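Local coordinates for protein ribosomal RNA small subunit methyltransferase E (Thermotoga maritima, PDB 1Z85) that probably methylates N3 of a single uridine in 16S rRNA of the assembled small ribosomal subunit, using S-adenosyl-L-methionine as methyl donor, at residues Ile60-Ser63 with Ala69-Lys72. Numbering follows the deposited sequence.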
ATOM      1  N   ILE B  60     -20.145  29.859   8.459  1.00 45.57           N
ATOM      2  CA  ILE B  60     -19.925  30.975   7.549  1.00 46.62           C
ATOM      3  C   ILE B  60     -18.618  31.673   7.940  1.00 46.76           C
ATOM      4  O   ILE B  60     -18.465  32.141   9.067  1.00 46.61           O
ATOM      5  CB  ILE B  60     -21.093  31.978   7.578  1.00 45.45           C
ATOM      6  CG1 ILE B  60     -22.431  31.232   7.441  1.00 42.54           C
ATOM      7  CG2 ILE B  60     -20.891  33.035   6.476  1.00 47.47           C
ATOM      8  CD1 ILE B  60     -23.638  32.115   7.098  1.00 49.54           C
ATOM      9  N   LEU B  61     -17.679  31.731   7.001  1.00 48.47           N
ATOM     10  CA  LEU B  61     -16.372  32.356   7.232  1.00 49.37           C
ATOM     11  C   LEU B  61     -16.565  33.848   7.488  1.00 50.32           C
ATOM     12  O   LEU B  61     -17.290  34.510   6.734  1.00 49.53           O
ATOM     13  CB  LEU B  61     -15.443  32.116   6.025  1.00 49.28           C
ATOM     14  CG  LEU B  61     -13.952  32.483   6.104  1.00 49.39           C
ATOM     15  CD1 LEU B  61     -13.270  31.818   7.297  1.00 49.70           C
ATOM     16  CD2 LEU B  61     -13.205  32.102   4.812  1.00 49.93           C
ATOM     17  N   LYS B  62     -15.961  34.362   8.565  1.00 51.09           N
ATOM     18  CA  LYS B  62     -16.027  35.802   8.889  1.00 52.14           C
ATOM     19  C   LYS B  62     -14.684  36.460   8.592  1.00 50.53           C
ATOM     20  O   LYS B  62     -14.617  37.413   7.820  1.00 51.71           O
ATOM     21  CB  LYS B  62     -16.377  36.054  10.366  1.00 52.20           C
ATOM     22  CG  LYS B  62     -17.659  35.395  10.888  1.00 54.80           C
ATOM     23  CD  LYS B  62     -17.800  35.551  12.427  1.00 54.77           C
ATOM     24  CE  LYS B  62     -16.525  35.115  13.198  1.00 55.97           C
ATOM     25  NZ  LYS B  62     -16.764  34.697  14.619  1.00 55.06           N
ATOM     26  N   SER B  63     -13.632  35.943   9.231  1.00 48.26           N
ATOM     27  CA  SER B  63     -12.276  36.469   9.108  1.00 46.70           C
ATOM     28  C   SER B  63     -11.394  35.421   8.458  1.00 45.01           C
ATOM     29  O   SER B  63     -11.461  34.247   8.795  1.00 43.92           O
ATOM     30  CB  SER B  63     -11.688  36.830  10.488  1.00 46.50           C
ATOM     31  OG  SER B  63     -10.360  36.302  10.667  1.00 53.59           O
ATOM     32  N   ALA B  69      -8.001  32.432  11.290  1.00 46.16           N
ATOM     33  CA  ALA B  69      -9.350  32.632  10.723  1.00 43.42           C
ATOM     34  C   ALA B  69     -10.425  32.241  11.742  1.00 42.12           C
ATOM     35  O   ALA B  69     -10.127  31.656  12.778  1.00 41.81           O
ATOM     36  CB  ALA B  69      -9.515  31.831   9.441  1.00 43.56           C
ATOM     37  N   ALA B  70     -11.671  32.592  11.454  1.00 43.35           N
ATOM     38  CA  ALA B  70     -12.808  32.305  12.345  1.00 42.52           C
ATOM     39  C   ALA B  70     -14.067  32.279  11.516  1.00 41.15           C
ATOM     40  O   ALA B  70     -14.240  33.101  10.616  1.00 40.44           O
ATOM     41  CB  ALA B  70     -12.948  33.370  13.456  1.00 43.01           C
ATOM     42  N   ALA B  71     -14.947  31.345  11.835  1.00 40.00           N
ATOM     43  CA  ALA B  71     -16.188  31.189  11.104  1.00 40.43           C
ATOM     44  C   ALA B  71     -17.298  30.971  12.104  1.00 40.20           C
ATOM     45  O   ALA B  71     -17.076  30.354  13.146  1.00 39.72           O
ATOM     46  CB  ALA B  71     -16.090  30.011  10.132  1.00 40.77           C
ATOM     47  N   LYS B  72     -18.484  31.483  11.785  1.00 39.99           N
ATOM     48  CA  LYS B  72     -19.630  31.356  12.662  1.00 41.41           C
ATOM     49  C   LYS B  72     -20.285  29.994  12.383  1.00 41.47           C
ATOM     50  O   LYS B  72     -20.499  29.618  11.217  1.00 41.92           O
ATOM     51  CB  LYS B  72     -20.613  32.505  12.384  1.00 41.43           C
ATOM     52  CG  LYS B  72     -21.585  32.776  13.505  1.00 45.64           C
ATOM     53  CD  LYS B  72     -22.077  34.240  13.471  1.00 44.87           C
ATOM     54  CE  LYS B  72     -23.079  34.523  14.570  1.00 50.99           C
ATOM     55  NZ  LYS B  72     -23.985  33.355  14.705  1.00 52.75           N
TER
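Ala70 O is gripped twice from the neighbouring strand: Lys62 N donates to it at 3.0 Å, and Ser63 N to the same Ala70 O at 3.2 Å. Both donors lie in the plane of that carbonyl, and both bonds are fairly straight. Two residues therefore stand opposite one, and the pairing slips by a residue between Leu61 and Ser63. Ala70 N returns a bond to Ser63 O at 3.1 Å within the bulge, and regular antiparallel pairing resumes through Leu61 and Ala71 to the bond from Lys72 N to Ile60 O at 2.8 Å.

The extra residue, Lys62, has its backbone bent out of extended form (psi -58°), and its side chain reaches across the partner strand. The Lys62 chain bends at chi3 (-51°), with Lys62 CE 4.0 Å from Ala70 CB and Lys62 CD 4.1 Å from Lys72 CB. Past Ala70 the ammonium group finds Glu25, on strand 25-28, in a salt bridge that spans the middle strand. On the face carrying Leu61 and Ala71, the Leu61 branch ending in CD1 lies 3.7 Å from Ala70 O and is flanked more loosely by the methyls of Ala69 and Ala71. Phe28 touches both of those alanines, and Ile47 of strand 46-50 also meets Ala71.

Backbone bonds from Ala69 to Phe28 and from Ala71 to Val26 tie the other edge of segment 69-72 into the sheet. Lys62 and Ser63 opposite Ala70 form a classic beta bulge in the hairpin of strands 55-64 and 69-78, within the PUA domain of this RsmE-family protein.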